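Local atomic coordinates of NAD_Gly3P_dh, NAD-dependent glycerol-3-phosphate dehydrogenase (Streptosporangium roseum, PDB entry 5OCM), a protein that binds NADP+ and probably acts as an NADPH-dependent imine reductase of the beta-hydroxyacid dehydrogenase-related family. Residues A[102-107]-A[112-117]; A[140-145]-A[156-161]; A[191-196]-A[250-255]. One frame throughout, in Å; residues are numbered along the deposited sequence.

Contact 1 of 3, residues A[102-107]-A[112-117]; sequences ATAEWA and ITYLDG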
loop_
_atom_site.group_PDB
_atom_site.type_symbol
_atom_site.label_atom_id
_atom_site.label_comp_id
_atom_site.label_asym_id
_atom_site.label_seq_id
_atom_site.Cartn_x
_atom_site.Cartn_y
_atom_site.Cartn_z
ATOM N N ALA A 102 -4.823 2.366 -30.193
ATOM C CA ALA A 102 -5.536 3.129 -31.213
ATOM C C ALA A 102 -4.700 4.345 -31.634
ATOM O O ALA A 102 -4.530 4.582 -32.831
ATOM C CB ALA A 102 -6.923 3.558 -30.739
ATOM N N THR A 103 -4.154 5.092 -30.672
ATOM C CA THR A 103 -3.267 6.217 -31.032
ATOM C C THR A 103 -2.002 5.724 -31.725
ATOM O O THR A 103 -1.550 6.340 -32.700
ATOM C CB THR A 103 -2.941 7.075 -29.798
ATOM O OG1 THR A 103 -4.191 7.535 -29.263
ATOM C CG2 THR A 103 -2.076 8.289 -30.196
ATOM N N ALA A 104 -1.465 4.585 -31.307
ATOM C CA ALA A 104 -0.312 4.012 -31.981
ATOM C C ALA A 104 -0.583 3.683 -33.456
ATOM O O ALA A 104 0.282 3.911 -34.303
ATOM C CB ALA A 104 0.230 2.784 -31.243
ATOM N N GLU A 105 -1.772 3.148 -33.738
ATOM C CA GLU A 105 -2.171 2.841 -35.119
ATOM C C GLU A 105 -2.299 4.125 -35.953
ATOM O O GLU A 105 -1.784 4.192 -37.086
ATOM C CB GLU A 105 -3.462 2.023 -35.127
ATOM C CG GLU A 105 -4.053 1.780 -36.540
ATOM C CD GLU A 105 -5.172 0.736 -36.593
ATOM O OE1 GLU A 105 -5.887 0.663 -35.596
ATOM O OE2 GLU A 105 -5.315 0.007 -37.631
ATOM N N TRP A 106 -2.950 5.149 -35.374
ATOM C CA TRP A 106 -3.054 6.480 -35.995
ATOM C C TRP A 106 -1.661 7.028 -36.367
ATOM O O TRP A 106 -1.426 7.489 -37.475
ATOM C CB TRP A 106 -3.831 7.426 -35.080
ATOM C CG TRP A 106 -3.949 8.820 -35.590
ATOM C CD1 TRP A 106 -4.921 9.339 -36.389
ATOM C CD2 TRP A 106 -3.024 9.893 -35.338
ATOM N NE1 TRP A 106 -4.662 10.661 -36.635
ATOM C CE2 TRP A 106 -3.505 11.019 -36.006
ATOM C CE3 TRP A 106 -1.850 9.997 -34.585
ATOM C CZ2 TRP A 106 -2.848 12.240 -35.965
ATOM C CZ3 TRP A 106 -1.190 11.206 -34.555
ATOM C CH2 TRP A 106 -1.678 12.296 -35.227
ATOM N N ALA A 107 -0.732 6.920 -35.424
ATOM C CA ALA A 107 0.625 7.425 -35.643
ATOM C C ALA A 107 1.349 6.614 -36.723
ATOM O O ALA A 107 2.021 7.192 -37.595
ATOM C CB ALA A 107 1.409 7.392 -34.370
ATOM N N ILE A 112 4.539 8.615 -37.906
ATOM C CA ILE A 112 4.944 9.380 -36.703
ATOM C C ILE A 112 5.487 8.410 -35.682
ATOM O O ILE A 112 4.750 7.535 -35.289
ATOM C CB ILE A 112 3.761 10.117 -36.117
ATOM C CG1 ILE A 112 3.191 11.124 -37.159
ATOM C CG2 ILE A 112 4.202 10.872 -34.866
ATOM C CD1 ILE A 112 1.737 11.563 -36.753
ATOM N N THR A 113 6.737 8.579 -35.265
ATOM C CA THR A 113 7.281 7.660 -34.248
ATOM C C THR A 113 6.641 8.013 -32.909
ATOM O O THR A 113 6.457 9.214 -32.590
ATOM C CB THR A 113 8.835 7.442 -34.249
ATOM O OG1 THR A 113 9.509 7.658 -32.952
ATOM C CG2 THR A 113 9.515 7.850 -35.455
ATOM N N TYR A 114 6.203 7.004 -32.179
ATOM C CA TYR A 114 5.263 7.193 -31.074
ATOM C C TYR A 114 5.695 6.399 -29.846
ATOM O O TYR A 114 5.936 5.189 -29.941
ATOM C CB TYR A 114 3.887 6.715 -31.498
ATOM C CG TYR A 114 2.836 6.872 -30.462
ATOM C CD1 TYR A 114 2.498 8.108 -29.972
ATOM C CD2 TYR A 114 2.130 5.776 -29.987
ATOM C CE1 TYR A 114 1.515 8.259 -29.013
ATOM C CE2 TYR A 114 1.118 5.912 -29.005
ATOM C CZ TYR A 114 0.831 7.131 -28.502
ATOM O OH TYR A 114 -0.158 7.302 -27.577
ATOM N N LEU A 115 5.785 7.080 -28.699
ATOM C CA LEU A 115 6.009 6.445 -27.414
ATOM C C LEU A 115 4.815 6.748 -26.546
ATOM O O LEU A 115 4.336 7.890 -26.498
ATOM C CB LEU A 115 7.257 7.001 -26.755
ATOM C CG LEU A 115 8.593 6.596 -27.418
ATOM C CD1 LEU A 115 9.739 7.360 -26.803
ATOM C CD2 LEU A 115 8.832 5.070 -27.317
ATOM N N ASP A 116 4.305 5.724 -25.866
ATOM C CA ASP A 116 3.171 5.886 -24.993
ATOM C C ASP A 116 3.670 5.678 -23.593
ATOM O O ASP A 116 4.234 4.594 -23.302
ATOM C CB ASP A 116 2.057 4.885 -25.361
ATOM C CG ASP A 116 0.734 5.270 -24.742
ATOM O OD1 ASP A 116 0.566 5.121 -23.494
ATOM O OD2 ASP A 116 -0.183 5.749 -25.474
ATOM N N GLY A 117 3.481 6.635 -22.705
ATOM C CA GLY A 117 4.024 6.581 -21.352
ATOM C C GLY A 117 3.032 6.843 -20.244
ATOM O O GLY A 117 1.928 7.298 -20.481
#
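Y114 lies along the inner side of the helix bearing T103, A104 and A107, in the second half of a beta-alpha-beta unit of the Rossmann-type NAD(P)-binding domain. Strand 88-91 leads into helix 97-109, which packs back against strand 113-120; over these segments the two axes run nearly antiparallel, at 168°, with a closest approach of 8.3 Å.

From its CB outward, the tyrosine passes one helical residue after another. CB of Y114 meets the methyl CB of A107 at 3.9 Å. Further on, ring atom CD2 of Y114 lies 3.6 Å from CA of A104, and CE2 comes close to the backbone N of the same alanine, so that the ring packs on the helix backbone as well as on a methyl group. CZ and OH then reach T103, whose side chain crosses the tyrosine at about a right angle and offers its methyl CG2. With CG anti to the backbone N (chi1 -179°), the ring of Y114 extends toward the earlier turn of the helix. Its hydroxyl is hydrogen-bonded to ND2 of N91 on the adjacent strand and makes a weak bond to OD2 of D116, which ties the buried polar tip to the sheet.

Where the chain turns from helix to strand, N of I112 donates to O of A107 over 2.9 Å. I112 also packs against L89 of strand 88-91, while its far methyl, CD1, touches the six-membered ring of W106, 3.7 Å from CZ3.

Contact 2 of 3, residues A[140-145]-A[156-161]; sequences AAYEAH and TTYLGA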
loop_
_atom_site.group_PDB
_atom_site.type_symbol
_atom_site.label_atom_id
_atom_site.label_comp_id
_atom_site.label_asym_id
_atom_site.label_seq_id
_atom_site.Cartn_x
_atom_site.Cartn_y
_atom_site.Cartn_z
ATOM N N ALA A 140 14.244 1.651 -30.001
ATOM C CA ALA A 140 15.228 2.590 -30.558
ATOM C C ALA A 140 14.819 4.022 -30.325
ATOM O O ALA A 140 15.676 4.863 -30.066
ATOM C CB ALA A 140 15.372 2.341 -32.043
ATOM N N ALA A 141 13.516 4.330 -30.409
ATOM C CA ALA A 141 13.045 5.695 -30.120
ATOM C C ALA A 141 13.190 6.043 -28.650
ATOM O O ALA A 141 13.586 7.155 -28.322
ATOM C CB ALA A 141 11.628 5.863 -30.607
ATOM N N TYR A 142 12.909 5.089 -27.764
ATOM C CA TYR A 142 13.128 5.318 -26.330
ATOM C C TYR A 142 14.603 5.639 -26.101
ATOM O O TYR A 142 14.951 6.637 -25.436
ATOM C CB TYR A 142 12.738 4.109 -25.512
ATOM C CG TYR A 142 13.103 4.217 -24.048
ATOM C CD1 TYR A 142 12.249 4.843 -23.153
ATOM C CD2 TYR A 142 14.313 3.685 -23.563
ATOM C CE1 TYR A 142 12.580 4.934 -21.793
ATOM C CE2 TYR A 142 14.657 3.793 -22.214
ATOM C CZ TYR A 142 13.767 4.421 -21.339
ATOM O OH TYR A 142 14.064 4.553 -20.005
ATOM N N GLU A 143 15.475 4.790 -26.628
ATOM C CA GLU A 143 16.948 4.983 -26.453
ATOM C C GLU A 143 17.419 6.325 -27.007
ATOM O O GLU A 143 18.228 7.021 -26.362
ATOM C CB GLU A 143 17.760 3.778 -27.035
ATOM C CG GLU A 143 17.700 2.534 -26.093
ATOM C CD GLU A 143 18.240 1.254 -26.705
ATOM O OE1 GLU A 143 18.413 1.204 -27.963
ATOM O OE2 GLU A 143 18.434 0.291 -25.915
ATOM N N ALA A 144 16.892 6.733 -28.145
ATOM C CA ALA A 144 17.283 8.031 -28.749
ATOM C C ALA A 144 16.854 9.227 -27.913
ATOM O O ALA A 144 17.516 10.238 -27.947
ATOM C CB ALA A 144 16.711 8.184 -30.145
ATOM N N HIS A 145 15.736 9.150 -27.196
ATOM C CA HIS A 145 15.209 10.320 -26.473
ATOM C C HIS A 145 15.263 10.198 -24.956
ATOM O O HIS A 145 14.947 11.151 -24.263
ATOM C CB HIS A 145 13.780 10.610 -26.967
ATOM C CG HIS A 145 13.747 11.035 -28.385
ATOM N ND1 HIS A 145 14.084 12.311 -28.778
ATOM C CD2 HIS A 145 13.592 10.327 -29.529
ATOM C CE1 HIS A 145 14.062 12.394 -30.095
ATOM N NE2 HIS A 145 13.831 11.183 -30.579
ATOM N N THR A 156 12.790 6.903 -14.996
ATOM C CA THR A 156 12.369 6.651 -16.355
ATOM C C THR A 156 12.773 5.222 -16.775
ATOM O O THR A 156 13.944 4.847 -16.670
ATOM C CB THR A 156 12.981 7.724 -17.257
ATOM O OG1 THR A 156 12.336 8.974 -16.924
ATOM C CG2 THR A 156 12.798 7.411 -18.718
ATOM N N THR A 157 11.795 4.414 -17.214
ATOM C CA THR A 157 12.034 3.022 -17.541
ATOM C C THR A 157 11.234 2.565 -18.762
ATOM O O THR A 157 10.110 3.038 -19.031
ATOM C CB THR A 157 11.919 2.058 -16.276
ATOM O OG1 THR A 157 10.926 1.063 -16.417
ATOM C CG2 THR A 157 11.740 2.740 -15.006
ATOM N N TYR A 158 11.837 1.661 -19.528
ATOM C CA TYR A 158 11.233 1.135 -20.764
ATOM C C TYR A 158 10.598 -0.207 -20.515
ATOM O O TYR A 158 11.261 -1.129 -19.988
ATOM C CB TYR A 158 12.310 0.991 -21.826
ATOM C CG TYR A 158 11.860 0.377 -23.110
ATOM C CD1 TYR A 158 11.010 1.059 -23.967
ATOM C CD2 TYR A 158 12.256 -0.905 -23.488
ATOM C CE1 TYR A 158 10.584 0.514 -25.170
ATOM C CE2 TYR A 158 11.815 -1.461 -24.685
ATOM C CZ TYR A 158 10.977 -0.756 -25.522
ATOM O OH TYR A 158 10.535 -1.307 -26.698
ATOM N N LEU A 159 9.354 -0.376 -20.917
ATOM C CA LEU A 159 8.604 -1.605 -20.663
ATOM C C LEU A 159 8.679 -2.558 -21.797
ATOM O O LEU A 159 8.701 -3.751 -21.555
ATOM C CB LEU A 159 7.123 -1.350 -20.397
ATOM C CG LEU A 159 6.800 -0.599 -19.111
ATOM C CD1 LEU A 159 5.327 -0.312 -19.063
ATOM C CD2 LEU A 159 7.188 -1.343 -17.863
ATOM N N GLY A 160 8.645 -2.110 -23.023
ATOM C CA GLY A 160 8.576 -3.047 -24.163
ATOM C C GLY A 160 7.925 -2.396 -25.328
ATOM O O GLY A 160 7.499 -1.228 -25.280
ATOM N N ALA A 161 7.848 -3.173 -26.406
ATOM C CA ALA A 161 7.370 -2.680 -27.708
ATOM C C ALA A 161 5.879 -2.426 -27.865
ATOM O O ALA A 161 5.464 -1.573 -28.637
ATOM C CB ALA A 161 7.831 -3.695 -28.785
#
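Y142 and Y158 dominate the packing of helix 139-149 on strand 155-160, the closing half of the beta-alpha-beta unit that starts with strand 131-136. The local axes are almost antiparallel, at 170°, and 9.9 Å apart at their closest.

The most clearly directed interaction is a CH-pi contact. CB of Y158 sits over one face of the Y142 ring, 3.6 Å from its centroid and only 9° off the ring normal. Aromatic packing continues beyond it: the two rings lie 5.2 Å apart between centroids with their planes inclined at 39°, and CD1 of Y158 comes to 3.8 Å from both CB and CG of Y142. The two side chains, each with CG anti to its own backbone N, lie alongside each other and point opposite ways, which leaves their hydroxyls far apart.

Van der Waals contacts surround the tip of Y142. Its OH is 3.4 Å from CG2 of T156 and 3.5 Å from CA of T157, so the Y142 side chain lies along the strand from Y158 back to T156. The carbonyl O of T156 is also near this hydroxyl, but the angle is too poor for a hydrogen bond.

Polar groups on the strand find partners outside the pair: OH of Y158 bonds to O of G137, and OG1 of T156 to O of G153. Strand 155-160 borders the sheet within this chain, paired with strand 131-136; helix 139-149 covers T156 and Y158, while T157 and L159 pack on F204 of the second subunit.

Contact 3 of 3, residues A[191-196]-A[250-255]; sequences LGTAKV and EAAGVN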
loop_
_atom_site.group_PDB
_atom_site.type_symbol
_atom_site.label_atom_id
_atom_site.label_comp_id
_atom_site.label_asym_id
_atom_site.label_seq_id
_atom_site.Cartn_x
_atom_site.Cartn_y
_atom_site.Cartn_z
ATOM N N LEU A 191 -8.357 5.837 14.167
ATOM C CA LEU A 191 -7.480 6.360 15.184
ATOM C C LEU A 191 -7.875 7.734 15.704
ATOM O O LEU A 191 -7.642 8.023 16.908
ATOM C CB LEU A 191 -6.019 6.371 14.698
ATOM C CG LEU A 191 -5.454 4.931 14.855
ATOM C CD1 LEU A 191 -4.314 4.766 13.956
ATOM C CD2 LEU A 191 -5.027 4.658 16.316
ATOM N N GLY A 192 -8.490 8.529 14.855
ATOM C CA GLY A 192 -9.017 9.868 15.259
ATOM C C GLY A 192 -10.037 9.765 16.385
ATOM O O GLY A 192 -10.123 10.691 17.228
ATOM N N THR A 193 -10.766 8.648 16.463
ATOM C CA THR A 193 -11.738 8.472 17.573
ATOM C C THR A 193 -11.073 8.284 18.899
ATOM O O THR A 193 -11.685 8.557 19.929
ATOM C CB THR A 193 -12.755 7.338 17.300
ATOM O OG1 THR A 193 -12.076 6.105 17.339
ATOM C CG2 THR A 193 -13.425 7.484 15.959
ATOM N N ALA A 194 -9.816 7.884 18.920
ATOM C CA ALA A 194 -8.993 7.803 20.116
ATOM C C ALA A 194 -8.054 8.992 20.251
ATOM O O ALA A 194 -7.078 8.948 20.986
ATOM C CB ALA A 194 -8.237 6.475 20.136
ATOM N N LYS A 195 -8.378 10.069 19.541
ATOM C CA LYS A 195 -7.633 11.340 19.585
ATOM C C LYS A 195 -6.214 11.206 19.089
ATOM O O LYS A 195 -5.315 11.906 19.534
ATOM C CB LYS A 195 -7.723 12.005 21.004
ATOM C CG LYS A 195 -9.160 12.063 21.554
ATOM C CD LYS A 195 -9.245 12.669 22.972
ATOM N N VAL A 196 -5.975 10.281 18.166
ATOM C CA VAL A 196 -4.635 10.169 17.558
ATOM C C VAL A 196 -4.731 10.936 16.249
ATOM O O VAL A 196 -5.610 10.684 15.431
ATOM C CB VAL A 196 -4.251 8.682 17.333
ATOM C CG1 VAL A 196 -2.946 8.582 16.571
ATOM C CG2 VAL A 196 -4.139 7.959 18.670
ATOM N N GLU A 250 -16.776 -0.695 14.072
ATOM C CA GLU A 250 -18.197 -0.558 14.524
ATOM C C GLU A 250 -18.241 0.086 15.892
ATOM O O GLU A 250 -19.051 0.985 16.097
ATOM C CB GLU A 250 -18.888 -1.919 14.551
ATOM C CG GLU A 250 -19.230 -2.413 13.169
ATOM C CD GLU A 250 -19.806 -3.828 13.121
ATOM O OE1 GLU A 250 -19.819 -4.577 14.122
ATOM O OE2 GLU A 250 -20.304 -4.186 12.008
ATOM N N ALA A 251 -17.375 -0.336 16.805
ATOM C CA ALA A 251 -17.365 0.266 18.166
ATOM C C ALA A 251 -16.999 1.748 18.115
ATOM O O ALA A 251 -17.506 2.525 18.906
ATOM C CB ALA A 251 -16.422 -0.472 19.112
ATOM N N ALA A 252 -16.127 2.146 17.188
ATOM C CA ALA A 252 -15.684 3.546 17.057
ATOM C C ALA A 252 -16.685 4.400 16.271
ATOM O O ALA A 252 -16.524 5.610 16.250
ATOM C CB ALA A 252 -14.330 3.609 16.368
ATOM N N GLY A 253 -17.632 3.776 15.567
ATOM C CA GLY A 253 -18.637 4.451 14.783
ATOM C C GLY A 253 -18.139 4.927 13.430
ATOM O O GLY A 253 -18.681 5.870 12.880
ATOM N N VAL A 254 -17.081 4.295 12.881
ATOM C CA VAL A 254 -16.555 4.726 11.591
ATOM C C VAL A 254 -17.060 3.825 10.470
ATOM O O VAL A 254 -17.694 2.785 10.737
ATOM C CB VAL A 254 -15.013 4.859 11.588
ATOM C CG1 VAL A 254 -14.547 5.765 12.718
ATOM C CG2 VAL A 254 -14.325 3.555 11.767
ATOM N N ASN A 255 -16.755 4.194 9.226
ATOM C CA ASN A 255 -17.213 3.409 8.065
ATOM C C ASN A 255 -16.569 2.027 8.057
ATOM O O ASN A 255 -15.393 1.917 8.410
ATOM C CB ASN A 255 -16.845 4.179 6.808
ATOM C CG ASN A 255 -17.391 3.549 5.544
ATOM O OD1 ASN A 255 -16.764 2.680 4.960
ATOM N ND2 ASN A 255 -18.563 3.995 5.115
#
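Two helix ends, each finished by a Schellman motif, meet here in the all-helical C-terminal domain: that of helix 165-192, with K195 at the positive-phi position, and that of helix 235-252, with G253 in the equivalent place. The contact is small, burying 99 Å² over both sides, and rests on T193 facing A252 and V254.

T193 presents both branches. Its OG1 lies 3.5 Å from the methyl CB of A252, while CG2 passes close to O of A252 and reaches CG1 of V254 at 3.8 Å. A chi1 of 69° places the hydroxyl between the backbone N and the carbonyl carbon; there OG1 is hydrogen-bonded to O of L190, in the last turn of helix 165-192, leaving the methyl to meet the valine. Packing alone joins the segments.

Backbone bonds give each end its shape. O of L191 accepts from N of A194, at 3.0 Å, and from N of V196, at 3.1 Å; N of K195 bonds to O of G192. At the other end N of G253 bonds to O of E250 at 3.2 Å. T193 lies in a type I turn from G192 to K195, with its CB directed at the other helix end.

A252 and V254 also pack against L190 and H186 of helix 165-192, extending the contact down that helix. L191 and A194 meet L168 of the second subunit; V254, which lies between helices 235-252 and 257-271, touches its F286.

Contacts 1 and 2 are helix-on-strand packings of one sheet, their centres 13 Å apart, with helices 97-109 and 139-149 on opposite faces of it. They meet directly: OG1 of T113 is 3.6 Å from CB of A141, and CD1 of L115 packs on CA of Y142, so T113 and L115, whose side chains leave strand 113-120 on the side away from helix 97-109, touch helix 139-149. Both lie in the nucleotide-binding domain at some distance from the cofactor, the side chains of Y114 and T156 being about 12 and 13 Å from bound NADP+. Contact 3 belongs to the C-terminal helical domain, about 49 Å from contact 1 between centres and away from the annotated sites. Contacts 2 and 3 both touch the second subunit.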